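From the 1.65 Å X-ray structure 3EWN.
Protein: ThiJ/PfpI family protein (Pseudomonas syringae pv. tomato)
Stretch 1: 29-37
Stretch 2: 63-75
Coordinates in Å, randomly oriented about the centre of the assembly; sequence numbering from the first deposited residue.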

# COMPACT_ATOMS: atom_id res chain seq x y z
N LEU A 29 4.48 4.31 13.63
CA LEU A 29 5.39 3.30 14.16
C LEU A 29 5.69 2.23 13.12
O LEU A 29 4.81 1.81 12.38
CB LEU A 29 4.77 2.64 15.40
CG LEU A 29 5.55 1.48 16.03
CD1 LEU A 29 6.77 2.01 16.77
CD2 LEU A 29 4.63 0.73 16.99
N VAL A 30 6.95 1.80 13.06
CA VAL A 30 7.35 0.72 12.17
C VAL A 30 8.21 -0.21 13.01
O VAL A 30 8.85 0.23 13.96
CB VAL A 30 8.15 1.20 10.92
CG1 VAL A 30 7.27 2.08 10.05
CG2 VAL A 30 9.43 1.93 11.34
N TYR A 31 8.22 -1.49 12.67
CA TYR A 31 8.99 -2.47 13.41
C TYR A 31 9.23 -3.69 12.55
O TYR A 31 8.54 -3.91 11.56
CB TYR A 31 8.24 -2.86 14.69
CG TYR A 31 6.79 -3.24 14.49
CD1 TYR A 31 6.44 -4.52 14.05
CD2 TYR A 31 5.77 -2.33 14.71
CE1 TYR A 31 5.11 -4.88 13.85
CE2 TYR A 31 4.43 -2.67 14.50
CZ TYR A 31 4.11 -3.95 14.07
OH TYR A 31 2.80 -4.29 13.88
N PRO A 32 10.23 -4.51 12.90
CA PRO A 32 10.53 -5.70 12.12
C PRO A 32 9.31 -6.62 12.03
O PRO A 32 8.62 -6.84 13.03
CB PRO A 32 11.68 -6.35 12.88
CG PRO A 32 12.37 -5.17 13.52
CD PRO A 32 11.20 -4.35 14.01
N GLY A 33 9.04 -7.14 10.84
CA GLY A 33 7.92 -8.06 10.70
C GLY A 33 6.55 -7.44 10.49
O GLY A 33 5.56 -8.16 10.41
N MSE A 34 6.47 -6.12 10.40
CA MSE A 34 5.18 -5.48 10.18
C MSE A 34 4.71 -5.82 8.77
O MSE A 34 5.51 -6.19 7.91
CB MSE A 34 5.32 -3.97 10.30
CG MSE A 34 6.15 -3.34 9.19
SE MSE A 34 6.20 -1.44 9.30
CE MSE A 34 7.56 -1.12 8.00
N THR A 35 3.40 -5.73 8.53
CA THR A 35 2.85 -5.99 7.21
C THR A 35 2.94 -4.61 6.58
O THR A 35 2.25 -3.70 7.00
CB THR A 35 1.37 -6.45 7.29
OG1 THR A 35 1.30 -7.69 8.02
CG2 THR A 35 0.80 -6.66 5.89
N VAL A 36 3.79 -4.46 5.58
CA VAL A 36 4.00 -3.14 4.99
C VAL A 36 2.76 -2.43 4.44
O VAL A 36 2.65 -1.21 4.55
CB VAL A 36 5.13 -3.17 3.92
CG1 VAL A 36 4.64 -3.78 2.62
CG2 VAL A 36 5.68 -1.77 3.71
N MSE A 37 1.82 -3.18 3.86
CA MSE A 37 0.61 -2.54 3.33
C MSE A 37 -0.14 -1.83 4.48
O MSE A 37 -0.82 -0.83 4.26
CB MSE A 37 -0.30 -3.59 2.67
CG MSE A 37 -1.58 -3.04 2.05
SE MSE A 37 -1.38 -1.63 0.75
CE MSE A 37 -3.09 -0.83 0.97
N PRO A 63 17.19 0.07 9.29
CA PRO A 63 16.06 -0.32 8.43
C PRO A 63 15.32 -1.51 9.03
O PRO A 63 15.94 -2.39 9.63
CB PRO A 63 16.74 -0.68 7.11
CG PRO A 63 17.93 0.23 7.10
CD PRO A 63 18.44 0.13 8.51
N VAL A 64 14.00 -1.53 8.90
CA VAL A 64 13.19 -2.62 9.42
C VAL A 64 12.63 -3.39 8.23
O VAL A 64 12.16 -2.79 7.26
CB VAL A 64 12.02 -2.11 10.29
CG1 VAL A 64 12.57 -1.44 11.54
CG2 VAL A 64 11.15 -1.14 9.50
N THR A 65 12.70 -4.72 8.28
CA THR A 65 12.21 -5.54 7.19
C THR A 65 10.81 -6.07 7.47
O THR A 65 10.57 -6.66 8.53
CB THR A 65 13.16 -6.73 6.93
OG1 THR A 65 14.48 -6.23 6.67
CG2 THR A 65 12.67 -7.54 5.74
N SER A 66 9.91 -5.87 6.52
CA SER A 66 8.52 -6.31 6.67
C SER A 66 8.37 -7.82 6.64
O SER A 66 9.33 -8.54 6.36
CB SER A 66 7.65 -5.68 5.58
OG SER A 66 7.84 -6.32 4.33
N ASP A 67 7.16 -8.30 6.92
CA ASP A 67 6.91 -9.73 6.94
C ASP A 67 7.02 -10.37 5.56
O ASP A 67 7.00 -11.60 5.43
CB ASP A 67 5.54 -10.04 7.58
CG ASP A 67 4.36 -9.43 6.82
OD1 ASP A 67 4.55 -8.85 5.73
OD2 ASP A 67 3.22 -9.56 7.33
N ALA A 68 7.17 -9.54 4.53
CA ALA A 68 7.32 -10.03 3.17
C ALA A 68 8.67 -9.63 2.59
O ALA A 68 8.89 -9.73 1.38
CB ALA A 68 6.19 -9.50 2.28
N GLY A 69 9.57 -9.15 3.45
CA GLY A 69 10.90 -8.78 3.01
C GLY A 69 11.20 -7.38 2.53
O GLY A 69 12.33 -7.11 2.11
N LEU A 70 10.23 -6.47 2.57
CA LEU A 70 10.48 -5.10 2.12
C LEU A 70 11.02 -4.28 3.28
O LEU A 70 10.38 -4.20 4.33
CB LEU A 70 9.20 -4.46 1.58
CG LEU A 70 9.38 -3.13 0.84
CD1 LEU A 70 10.29 -3.32 -0.36
CD2 LEU A 70 8.02 -2.61 0.39
N ALA A 71 12.19 -3.68 3.09
CA ALA A 71 12.81 -2.89 4.14
C ALA A 71 12.53 -1.39 4.04
O ALA A 71 12.68 -0.79 2.97
CB ALA A 71 14.32 -3.14 4.15
N ILE A 72 12.14 -0.80 5.16
CA ILE A 72 11.82 0.62 5.26
C ILE A 72 12.81 1.30 6.22
O ILE A 72 13.18 0.73 7.24
CB ILE A 72 10.38 0.82 5.80
CG1 ILE A 72 9.36 0.52 4.69
CG2 ILE A 72 10.20 2.24 6.31
CD1 ILE A 72 9.33 -0.93 4.25
N VAL A 73 13.23 2.52 5.89
CA VAL A 73 14.17 3.25 6.74
C VAL A 73 13.44 4.23 7.65
O VAL A 73 12.75 5.13 7.18
CB VAL A 73 15.19 4.05 5.91
CG1 VAL A 73 16.25 4.64 6.83
CG2 VAL A 73 15.84 3.16 4.85
N PRO A 74 13.57 4.05 8.98
CA PRO A 74 12.90 4.96 9.92
C PRO A 74 13.50 6.35 9.81
O PRO A 74 14.64 6.50 9.37
CB PRO A 74 13.20 4.33 11.28
CG PRO A 74 13.44 2.88 10.97
CD PRO A 74 14.23 2.94 9.68
N THR A 75 12.75 7.37 10.21
CA THR A 75 13.24 8.74 10.17
C THR A 75 13.28 9.35 11.56
O THR A 75 13.70 10.50 11.74
CB THR A 75 12.39 9.64 9.26
OG1 THR A 75 11.03 9.63 9.71
CG2 THR A 75 12.46 9.16 7.81
O HOH W 1 5.22 -7.00 4.03

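Stretch 2 is a tight hairpin. Val 64 N donates to Ile 72 O and Ile 72 N to Val 64 O, each at 2.9 Å, and a type I turn from Ser 66 to Gly 69 reverses the chain. Stretch 1 lies against it with a type II turn of its own, Tyr 31 to Met 34, and 569 Å² is buried in total. Asp 67, Val 64 and Val 36, each covered by about 65 Å², organise the contact.

Asp 67 carries most of the polar bonding. Its N donates to Met 34 O at 2.9 Å with an N-H...O angle of 158°, while its OD2 accepts from Thr 35 OG1 at 2.8 Å, so backbone and carboxylate hold consecutive residues. The other oxygen, OD1, accepts from water 1 at 2.6 Å; that water in turn accepts from Val 36 N at 3.3 Å, bridging Asp 67 OD1 to Val 36 N, which lie 4.5 Å apart. A further main-chain bond, Gly 33 N to Thr 65 O (2.8 Å, 174°), is nearly linear. Gly 33 has phi/psi of 85/2, where a CB would jam against the preceding carbonyl oxygen, which accounts for glycine in this turn.

Val 64 points toward stretch 1 and serves several apolar neighbours. Its CG2 lies 4.0 Å from Val 30 CG2 and 3.9 Å from Met 34 CE, and its CG1 is 4.1 Å from Pro 32 CD. Met 34, a selenomethionine, starts away from the hairpin, but its chi1 of 68° (p) swings CG toward the hairpin, and chi2 and chi3, both t, carry CE on to 4.1 Å from Ile 72 CB.

Val 36 also points toward the hairpin. Its CG2 packs 3.8 Å from Ile 72 CD1 and 4.1 Å from Leu 70 CD2, van der Waals separations that extend the apolar contact past Met 34.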